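Local coordinates for hemolysin activator protein CdiB (Acinetobacter baumannii ACICU, PDB 6WIL) that probably exports its partner toxin CdiA across the outer membrane for contact-dependent growth inhibition, as a two-partner secretion transporter of the Omp85 superfamily, at residues Y281-S287 and N316-V322; L21-Q26 and F272-Q276; Y334-Y338 and I380-G385. Residues are numbered along the deposited sequence.

Interaction 1: residues Y281-S287 and N316-V322. With SO4 (sulfate ion), chain B.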
loop_
_atom_site.group_PDB
_atom_site.type_symbol
_atom_site.label_atom_id
_atom_site.label_comp_id
_atom_site.label_asym_id
_atom_site.label_seq_id
_atom_site.Cartn_x
_atom_site.Cartn_y
_atom_site.Cartn_z
ATOM N N TYR A 281 0.927 9.780 11.814
ATOM C CA TYR A 281 -0.072 9.085 11.016
ATOM C C TYR A 281 -0.178 9.625 9.596
ATOM O O TYR A 281 -0.799 8.969 8.752
ATOM C CB TYR A 281 -1.444 9.159 11.694
ATOM C CG TYR A 281 -1.650 8.188 12.830
ATOM C CD1 TYR A 281 -1.664 6.815 12.603
ATOM C CD2 TYR A 281 -1.845 8.645 14.133
ATOM C CE1 TYR A 281 -1.848 5.924 13.637
ATOM C CE2 TYR A 281 -2.034 7.759 15.171
ATOM C CZ TYR A 281 -2.037 6.404 14.920
ATOM O OH TYR A 281 -2.225 5.524 15.958
ATOM N N TYR A 282 0.406 10.784 9.316
ATOM C CA TYR A 282 0.337 11.366 7.989
ATOM C C TYR A 282 1.465 10.844 7.114
ATOM O O TYR A 282 2.445 10.267 7.592
ATOM C CB TYR A 282 0.396 12.891 8.067
ATOM C CG TYR A 282 -0.859 13.509 8.628
ATOM C CD1 TYR A 282 -1.045 13.615 9.996
ATOM C CD2 TYR A 282 -1.867 13.973 7.790
ATOM C CE1 TYR A 282 -2.195 14.168 10.519
ATOM C CE2 TYR A 282 -3.023 14.529 8.307
ATOM C CZ TYR A 282 -3.180 14.621 9.674
ATOM O OH TYR A 282 -4.329 15.175 10.188
ATOM N N ASP A 283 1.307 11.047 5.810
ATOM C CA ASP A 283 2.345 10.720 4.845
ATOM C C ASP A 283 2.328 11.780 3.759
ATOM O O ASP A 283 1.265 12.092 3.218
ATOM C CB ASP A 283 2.131 9.323 4.250
ATOM C CG ASP A 283 3.444 8.621 3.910
ATOM O OD1 ASP A 283 4.517 9.175 4.225
ATOM O OD2 ASP A 283 3.400 7.514 3.334
ATOM N N LEU A 284 3.495 12.337 3.447
ATOM C CA LEU A 284 3.627 13.374 2.431
ATOM C C LEU A 284 4.519 12.863 1.314
ATOM O O LEU A 284 5.580 12.291 1.576
ATOM C CB LEU A 284 4.217 14.667 3.000
ATOM C CG LEU A 284 3.378 15.525 3.945
ATOM C CD1 LEU A 284 3.198 14.855 5.295
ATOM C CD2 LEU A 284 4.025 16.892 4.105
ATOM N N GLY A 285 4.095 13.069 0.079
ATOM C CA GLY A 285 4.874 12.627 -1.061
ATOM C C GLY A 285 4.750 13.598 -2.210
ATOM O O GLY A 285 3.738 14.284 -2.368
ATOM N N PHE A 286 5.809 13.667 -3.010
ATOM C CA PHE A 286 5.722 14.376 -4.274
ATOM C C PHE A 286 6.567 13.637 -5.296
ATOM O O PHE A 286 7.570 13.006 -4.959
ATOM C CB PHE A 286 6.121 15.859 -4.143
ATOM C CG PHE A 286 7.598 16.123 -4.198
ATOM C CD1 PHE A 286 8.261 16.208 -5.414
ATOM C CD2 PHE A 286 8.314 16.357 -3.036
ATOM C CE1 PHE A 286 9.616 16.467 -5.468
ATOM C CE2 PHE A 286 9.670 16.627 -3.081
ATOM C CZ PHE A 286 10.323 16.678 -4.300
ATOM N N SER A 287 6.132 13.696 -6.548
ATOM C CA SER A 287 6.810 12.998 -7.625
ATOM C C SER A 287 6.777 13.855 -8.880
ATOM O O SER A 287 5.979 14.788 -9.007
ATOM C CB SER A 287 6.180 11.623 -7.895
ATOM O OG SER A 287 4.770 11.712 -7.979
ATOM N N ASN A 316 3.169 15.685 -9.164
ATOM C CA ASN A 316 2.160 15.196 -8.232
ATOM C C ASN A 316 2.538 15.534 -6.801
ATOM O O ASN A 316 3.706 15.439 -6.418
ATOM C CB ASN A 316 1.965 13.679 -8.344
ATOM C CG ASN A 316 1.153 13.282 -9.556
ATOM O OD1 ASN A 316 1.290 13.864 -10.631
ATOM N ND2 ASN A 316 0.291 12.286 -9.387
ATOM N N LEU A 317 1.534 15.907 -6.013
ATOM C CA LEU A 317 1.671 16.111 -4.577
ATOM C C LEU A 317 0.646 15.236 -3.867
ATOM O O LEU A 317 -0.540 15.259 -4.214
ATOM C CB LEU A 317 1.472 17.583 -4.213
ATOM C CG LEU A 317 1.715 18.000 -2.766
ATOM C CD1 LEU A 317 3.204 18.204 -2.497
ATOM C CD2 LEU A 317 0.926 19.255 -2.450
ATOM N N ASN A 318 1.100 14.460 -2.881
ATOM C CA ASN A 318 0.257 13.482 -2.206
ATOM C C ASN A 318 0.255 13.703 -0.700
ATOM O O ASN A 318 1.290 14.019 -0.105
ATOM C CB ASN A 318 0.719 12.049 -2.495
ATOM C CG ASN A 318 0.721 11.725 -3.964
ATOM O OD1 ASN A 318 0.179 12.471 -4.775
ATOM N ND2 ASN A 318 1.325 10.598 -4.320
ATOM N N LEU A 319 -0.914 13.512 -0.090
ATOM C CA LEU A 319 -1.064 13.525 1.360
ATOM C C LEU A 319 -2.031 12.420 1.756
ATOM O O LEU A 319 -3.158 12.374 1.256
ATOM C CB LEU A 319 -1.574 14.879 1.868
ATOM C CG LEU A 319 -1.691 15.011 3.391
ATOM C CD1 LEU A 319 -0.345 14.766 4.058
ATOM C CD2 LEU A 319 -2.248 16.371 3.798
ATOM N N SER A 320 -1.587 11.530 2.637
ATOM C CA SER A 320 -2.426 10.460 3.151
ATOM C C SER A 320 -2.350 10.444 4.669
ATOM O O SER A 320 -1.368 10.894 5.263
ATOM C CB SER A 320 -2.015 9.090 2.594
ATOM O OG SER A 320 -0.777 8.664 3.129
ATOM N N ARG A 321 -3.401 9.923 5.294
ATOM C CA ARG A 321 -3.463 9.844 6.747
ATOM C C ARG A 321 -4.037 8.497 7.144
ATOM O O ARG A 321 -5.100 8.106 6.654
ATOM C CB ARG A 321 -4.317 10.974 7.331
ATOM C CG ARG A 321 -4.101 11.196 8.820
ATOM C CD ARG A 321 -5.404 11.501 9.539
ATOM N NE ARG A 321 -5.177 12.160 10.823
ATOM C CZ ARG A 321 -4.885 11.525 11.953
ATOM N NH1 ARG A 321 -4.778 10.203 11.970
ATOM N NH2 ARG A 321 -4.694 12.215 13.070
ATOM N N VAL A 322 -3.332 7.789 8.025
ATOM C CA VAL A 322 -3.866 6.551 8.582
ATOM C C VAL A 322 -5.023 6.898 9.510
ATOM O O VAL A 322 -4.862 7.665 10.465
ATOM C CB VAL A 322 -2.780 5.761 9.320
ATOM C CG1 VAL A 322 -3.405 4.605 10.085
ATOM C CG2 VAL A 322 -1.735 5.252 8.340
HETATM S S SO4 B . -2.739 12.669 15.783
HETATM O O1 SO4 B . -3.646 11.525 15.840
HETATM O O2 SO4 B . -2.723 13.203 14.423
HETATM O O3 SO4 B . -1.395 12.237 16.169
HETATM O O4 SO4 B . -3.190 13.710 16.702
#
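Tyr282 lays its ring over the aliphatic part of Arg321: CG of Arg321 stands 3.6 Å from the centroid of the Tyr282 ring and 12° off its normal, a CH-pi contact over the face. A weak hydrogen bond from Arg321 NE to Tyr282 OH (3.2 Å, 146°) adds to the contact. The guanidinium continues to a sulfate, probably from the crystallisation liquor, with Arg321 NH2 donating to its O1 at 3.0 Å; Arg173 also binds this ion.

Beneath these side chains the backbones form a regular antiparallel pair, with axes 4.5 Å apart at closest and directions 165° apart. In the hydrogen-bonded pairs Asp283–Ser320, Gly285–Asn318 and Ser287–Asn316 each partner both gives and takes a bond. Asn318 N lies 2.7 Å from Gly285 O, and Ser287 N lies 3.0 Å from Asn316 O. Val322 N to Tyr281 O (2.9 Å) extends the series past the start of strand 282-295. Side chains alternate: Leu284 CD1 meets Leu319 CD1 at 3.8 Å on the outer face, shared with Tyr282, Phe286, Leu317 and Arg321, while Asp283 and Ser320 face the lumen, where Asp283 forms a salt bridge with Arg183.

Both strands belong to the transmembrane barrel, flanked by strand 266-279 beside Leu284 and Phe286 and by strand 329-346 beside Leu317 and Leu319, while helix 171-181 packs on Tyr281 and Val322.

Interaction 2: residues L21-Q26 and F272-Q276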
loop_
_atom_site.group_PDB
_atom_site.type_symbol
_atom_site.label_atom_id
_atom_site.label_comp_id
_atom_site.label_asym_id
_atom_site.label_seq_id
_atom_site.Cartn_x
_atom_site.Cartn_y
_atom_site.Cartn_z
ATOM N N LEU A 21 5.806 1.103 -11.301
ATOM C CA LEU A 21 6.966 1.595 -10.563
ATOM C C LEU A 21 6.560 2.218 -9.233
ATOM O O LEU A 21 7.217 1.991 -8.211
ATOM C CB LEU A 21 7.739 2.604 -11.415
ATOM C CG LEU A 21 8.795 3.461 -10.705
ATOM C CD1 LEU A 21 9.908 2.603 -10.130
ATOM C CD2 LEU A 21 9.361 4.516 -11.648
ATOM N N ASN A 22 5.485 3.012 -9.227
ATOM C CA ASN A 22 5.027 3.625 -7.983
ATOM C C ASN A 22 4.552 2.574 -6.989
ATOM O O ASN A 22 4.757 2.719 -5.779
ATOM C CB ASN A 22 3.911 4.629 -8.267
ATOM C CG ASN A 22 4.413 6.053 -8.344
ATOM O OD1 ASN A 22 5.374 6.422 -7.668
ATOM N ND2 ASN A 22 3.763 6.865 -9.168
ATOM N N GLN A 23 3.912 1.513 -7.481
ATOM C CA GLN A 23 3.473 0.446 -6.591
ATOM C C GLN A 23 4.664 -0.270 -5.966
ATOM O O GLN A 23 4.638 -0.618 -4.780
ATOM C CB GLN A 23 2.590 -0.543 -7.352
ATOM C CG GLN A 23 1.823 -1.495 -6.452
ATOM C CD GLN A 23 0.837 -0.769 -5.555
ATOM O OE1 GLN A 23 1.111 -0.532 -4.379
ATOM N NE2 GLN A 23 -0.318 -0.408 -6.110
ATOM N N GLN A 24 5.723 -0.494 -6.750
ATOM C CA GLN A 24 6.902 -1.176 -6.227
ATOM C C GLN A 24 7.623 -0.335 -5.185
ATOM O O GLN A 24 8.184 -0.883 -4.229
ATOM C CB GLN A 24 7.852 -1.534 -7.370
ATOM C CG GLN A 24 7.303 -2.582 -8.322
ATOM C CD GLN A 24 8.158 -2.752 -9.563
ATOM O OE1 GLN A 24 9.193 -2.103 -9.713
ATOM N NE2 GLN A 24 7.723 -3.627 -10.464
ATOM N N LEU A 25 7.620 0.990 -5.343
ATOM C CA LEU A 25 8.250 1.845 -4.343
ATOM C C LEU A 25 7.434 1.881 -3.059
ATOM O O LEU A 25 7.998 1.853 -1.959
ATOM C CB LEU A 25 8.442 3.255 -4.899
ATOM C CG LEU A 25 9.417 3.393 -6.064
ATOM C CD1 LEU A 25 9.297 4.774 -6.667
ATOM C CD2 LEU A 25 10.843 3.127 -5.604
ATOM N N GLN A 26 6.104 1.945 -3.178
ATOM C CA GLN A 26 5.261 1.907 -1.988
ATOM C C GLN A 26 5.386 0.572 -1.272
ATOM O O GLN A 26 5.409 0.521 -0.037
ATOM C CB GLN A 26 3.803 2.185 -2.356
ATOM C CG GLN A 26 3.543 3.624 -2.763
ATOM C CD GLN A 26 4.304 4.614 -1.896
ATOM O OE1 GLN A 26 4.073 4.714 -0.689
ATOM N NE2 GLN A 26 5.229 5.343 -2.510
ATOM N N PHE A 272 12.221 9.948 -13.616
ATOM C CA PHE A 272 11.239 9.892 -12.537
ATOM C C PHE A 272 11.922 10.140 -11.200
ATOM O O PHE A 272 12.941 9.515 -10.892
ATOM C CB PHE A 272 10.526 8.535 -12.515
ATOM C CG PHE A 272 9.556 8.370 -11.377
ATOM C CD1 PHE A 272 8.261 8.854 -11.477
ATOM C CD2 PHE A 272 9.934 7.717 -10.213
ATOM C CE1 PHE A 272 7.364 8.697 -10.435
ATOM C CE2 PHE A 272 9.040 7.556 -9.169
ATOM C CZ PHE A 272 7.753 8.047 -9.279
ATOM N N ILE A 273 11.351 11.040 -10.404
ATOM C CA ILE A 273 11.860 11.354 -9.076
ATOM C C ILE A 273 10.703 11.309 -8.089
ATOM O O ILE A 273 9.618 11.829 -8.367
ATOM C CB ILE A 273 12.558 12.730 -9.042
ATOM C CG1 ILE A 273 12.802 13.179 -7.600
ATOM C CG2 ILE A 273 11.744 13.760 -9.797
ATOM C CD1 ILE A 273 13.558 14.481 -7.489
ATOM N N SER A 274 10.931 10.680 -6.941
ATOM C CA SER A 274 9.911 10.550 -5.910
ATOM C C SER A 274 10.526 10.870 -4.558
ATOM O O SER A 274 11.619 10.389 -4.238
ATOM C CB SER A 274 9.311 9.142 -5.905
ATOM O OG SER A 274 8.116 9.105 -5.145
ATOM N N TYR A 275 9.830 11.688 -3.774
ATOM C CA TYR A 275 10.234 12.007 -2.413
ATOM C C TYR A 275 9.066 11.741 -1.475
ATOM O O TYR A 275 7.919 12.068 -1.790
ATOM C CB TYR A 275 10.688 13.459 -2.299
ATOM C CG TYR A 275 11.268 13.829 -0.955
ATOM C CD1 TYR A 275 12.448 13.249 -0.502
ATOM C CD2 TYR A 275 10.654 14.779 -0.150
ATOM C CE1 TYR A 275 12.991 13.596 0.721
ATOM C CE2 TYR A 275 11.191 15.133 1.074
ATOM C CZ TYR A 275 12.357 14.536 1.505
ATOM O OH TYR A 275 12.888 14.886 2.727
ATOM N N GLN A 276 9.366 11.153 -0.319
ATOM C CA GLN A 276 8.334 10.719 0.613
ATOM C C GLN A 276 8.871 10.818 2.031
ATOM O O GLN A 276 9.949 10.292 2.318
ATOM C CB GLN A 276 7.905 9.279 0.311
ATOM C CG GLN A 276 6.448 8.983 0.597
ATOM C CD GLN A 276 6.092 7.533 0.328
ATOM O OE1 GLN A 276 6.840 6.810 -0.333
ATOM N NE2 GLN A 276 4.952 7.098 0.848
#
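This is a helix-on-barrel-wall contact inside the lumen: helix 8-27, at the N-terminal end of the chain, packs against the inner face of strand 266-279. The separation is that of side-chain packing, not backbone pairing, since the axes of the two segments come no closer than 11.1 Å and run 32° apart. From the strand, Phe272, Ser274 and Gln276 direct their CA-to-CB bonds toward the helix, whereas Ile273 points away, as alternation in a beta strand requires.

Phe272 is the apolar centre. Leu21 CD2 sits over the face of its ring, 4.0 Å from the centroid and 28° off the normal, a CH-pi contact. One helical turn later Leu25 CD1 lies at the ring edge, 3.8 Å from Phe272 CE2, and Asn22 OD1 comes to 3.3 Å from Phe272 CZ. The polar end is a reciprocal amide pair: Gln276 NE2 donates to Gln26 OE1 at 3.0 Å, and Gln26 NE2 donates back to Gln276 OE1 at 3.1 Å. Gln276 NE2 also reaches Asp283 on the adjacent strand, tying the pair into the wall.

The segments are 246 residues apart in sequence, so the contact joins the start of the chain to the wall of the barrel in which its helix lies, an architecture characteristic of TpsB transporters, in which, as in FhaC, an N-terminal plug helix threads through the pore.

Interaction 3: residues Y334-Y338 and I380-G385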
loop_
_atom_site.group_PDB
_atom_site.type_symbol
_atom_site.label_atom_id
_atom_site.label_comp_id
_atom_site.label_asym_id
_atom_site.label_seq_id
_atom_site.Cartn_x
_atom_site.Cartn_y
_atom_site.Cartn_z
ATOM N N TYR A 334 -6.417 9.350 1.357
ATOM C CA TYR A 334 -5.387 10.155 0.718
ATOM C C TYR A 334 -6.012 11.164 -0.232
ATOM O O TYR A 334 -7.176 11.049 -0.626
ATOM C CB TYR A 334 -4.368 9.287 -0.036
ATOM C CG TYR A 334 -4.933 8.512 -1.203
ATOM C CD1 TYR A 334 -5.459 7.241 -1.022
ATOM C CD2 TYR A 334 -4.923 9.042 -2.490
ATOM C CE1 TYR A 334 -5.970 6.521 -2.080
ATOM C CE2 TYR A 334 -5.439 8.329 -3.560
ATOM C CZ TYR A 334 -5.959 7.068 -3.347
ATOM O OH TYR A 334 -6.472 6.342 -4.396
ATOM N N GLY A 335 -5.210 12.164 -0.586
ATOM C CA GLY A 335 -5.557 13.127 -1.610
ATOM C C GLY A 335 -4.361 13.440 -2.486
ATOM O O GLY A 335 -3.249 13.600 -1.975
ATOM N N LYS A 336 -4.561 13.514 -3.803
ATOM C CA LYS A 336 -3.494 13.825 -4.745
ATOM C C LYS A 336 -3.804 15.117 -5.487
ATOM O O LYS A 336 -4.964 15.409 -5.787
ATOM C CB LYS A 336 -3.294 12.707 -5.775
ATOM C CG LYS A 336 -2.853 11.372 -5.218
ATOM C CD LYS A 336 -2.754 10.343 -6.333
ATOM C CE LYS A 336 -2.619 8.933 -5.783
ATOM N NZ LYS A 336 -3.329 7.953 -6.660
ATOM N N LEU A 337 -2.760 15.885 -5.777
ATOM C CA LEU A 337 -2.819 17.002 -6.709
ATOM C C LEU A 337 -1.864 16.706 -7.854
ATOM O O LEU A 337 -0.713 16.327 -7.616
ATOM C CB LEU A 337 -2.441 18.322 -6.032
ATOM C CG LEU A 337 -3.418 18.879 -5.000
ATOM C CD1 LEU A 337 -3.035 20.301 -4.638
ATOM C CD2 LEU A 337 -4.838 18.825 -5.537
ATOM N N TYR A 338 -2.336 16.869 -9.090
ATOM C CA TYR A 338 -1.522 16.549 -10.254
ATOM C C TYR A 338 -1.660 17.632 -11.313
ATOM O O TYR A 338 -2.705 18.274 -11.438
ATOM C CB TYR A 338 -1.895 15.180 -10.856
ATOM C CG TYR A 338 -3.244 15.125 -11.544
ATOM C CD1 TYR A 338 -3.382 15.482 -12.881
ATOM C CD2 TYR A 338 -4.374 14.694 -10.863
ATOM C CE1 TYR A 338 -4.609 15.429 -13.514
ATOM C CE2 TYR A 338 -5.607 14.634 -11.487
ATOM C CZ TYR A 338 -5.718 15.004 -12.812
ATOM O OH TYR A 338 -6.942 14.946 -13.435
ATOM N N ILE A 380 -9.557 2.456 -3.692
ATOM C CA ILE A 380 -10.538 3.032 -4.599
ATOM C C ILE A 380 -10.257 4.523 -4.686
ATOM O O ILE A 380 -10.005 5.177 -3.667
ATOM C CB ILE A 380 -11.987 2.768 -4.139
ATOM C CG1 ILE A 380 -12.164 1.300 -3.753
ATOM C CG2 ILE A 380 -12.962 3.123 -5.250
ATOM C CD1 ILE A 380 -13.294 1.054 -2.785
ATOM N N ASP A 381 -10.289 5.056 -5.903
ATOM C CA ASP A 381 -9.844 6.412 -6.181
ATOM C C ASP A 381 -10.906 7.154 -6.981
ATOM O O ASP A 381 -11.521 6.589 -7.891
ATOM C CB ASP A 381 -8.503 6.383 -6.943
ATOM C CG ASP A 381 -7.981 7.768 -7.285
ATOM O OD1 ASP A 381 -8.428 8.340 -8.302
ATOM O OD2 ASP A 381 -7.119 8.283 -6.542
ATOM N N TYR A 382 -11.125 8.417 -6.622
ATOM C CA TYR A 382 -11.999 9.318 -7.361
ATOM C C TYR A 382 -11.148 10.444 -7.923
ATOM O O TYR A 382 -10.453 11.134 -7.168
ATOM C CB TYR A 382 -13.109 9.879 -6.471
ATOM C CG TYR A 382 -14.080 10.784 -7.199
ATOM C CD1 TYR A 382 -15.141 10.255 -7.925
ATOM C CD2 TYR A 382 -13.941 12.166 -7.162
ATOM C CE1 TYR A 382 -16.033 11.075 -8.594
ATOM C CE2 TYR A 382 -14.831 12.993 -7.824
ATOM C CZ TYR A 382 -15.873 12.442 -8.540
ATOM O OH TYR A 382 -16.758 13.262 -9.202
ATOM N N ARG A 383 -11.201 10.631 -9.236
ATOM C CA ARG A 383 -10.384 11.627 -9.911
ATOM C C ARG A 383 -11.273 12.639 -10.620
ATOM O O ARG A 383 -12.333 12.288 -11.149
ATOM C CB ARG A 383 -9.426 10.966 -10.911
ATOM C CG ARG A 383 -8.333 11.887 -11.418
ATOM C CD ARG A 383 -8.511 12.197 -12.885
ATOM N NE ARG A 383 -7.788 11.261 -13.738
ATOM C CZ ARG A 383 -7.863 11.259 -15.065
ATOM N NH1 ARG A 383 -8.638 12.138 -15.685
ATOM N NH2 ARG A 383 -7.170 10.377 -15.771
ATOM N N ARG A 384 -10.833 13.896 -10.611
ATOM C CA ARG A 384 -11.485 14.987 -11.323
ATOM C C ARG A 384 -10.403 15.869 -11.920
ATOM O O ARG A 384 -9.473 16.264 -11.214
ATOM C CB ARG A 384 -12.381 15.806 -10.387
ATOM C CG ARG A 384 -13.779 15.246 -10.214
ATOM C CD ARG A 384 -14.750 15.921 -11.158
ATOM N NE ARG A 384 -14.742 17.368 -10.974
ATOM C CZ ARG A 384 -15.449 18.006 -10.048
ATOM N NH1 ARG A 384 -16.227 17.324 -9.216
ATOM N NH2 ARG A 384 -15.376 19.327 -9.954
ATOM N N GLY A 385 -10.520 16.177 -13.205
ATOM C CA GLY A 385 -9.469 16.898 -13.899
ATOM C C GLY A 385 -10.018 17.904 -14.887
ATOM O O GLY A 385 -11.078 17.708 -15.487
#
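Tyr334 begins a lumen-side contact in the 16-stranded antiparallel beta barrel, between strands two places apart: strand 349-371 lies between them, so the segments run in similar directions (32°) with axes 9.0 Å apart at closest, and side chains must bridge the gap. Tyr334 OH donates a hydrogen bond to Asp381 OD2 at 3.0 Å, the carboxylate approaching near the plane of the ring at its edge. Two residues on, on the same face, Lys336 reaches the same oxygen in a long salt bridge, NZ to Asp381 OD2 at 3.8 Å; the other oxygen of Asp381 is taken by Asn362 of the intervening strand. Finally Tyr338 points toward the second strand, its hydroxyl reaching Arg383, whose guanidinium is engaged with Asp453, and Gly385. That hydroxyl is 3.2 Å from Arg383 CD, and the bare backbone beyond accommodates it: Tyr338 OH lies 3.2 Å from Gly385 CA, close enough that a CB on Gly385 would fall only 2.2 Å from that oxygen.

In the fold
All three contacts involve one continuous run of barrel strands, from 266-279 to 374-386, with helix 8-27 lying against its inner face in interaction 2. Interaction 2 adjoins interaction 1, their centres 12 Å apart, through Tyr275 N to Phe286 O (2.9 Å) and Gln276 NE2 to Asp283 OD2 (3.0 Å); the latter links the plug-helix amide pair to the carboxylate that also binds Arg183. Interaction 3 adjoins interaction 1 on its far edge, again 12 Å between centres, with Gly335 N to Leu319 O at 2.8 Å. Interactions 2 and 3 do not touch: centres are about 17 Å apart and nearest atoms about 8 Å. The sulfate lies at the Tyr281/Arg321 end of interaction 1.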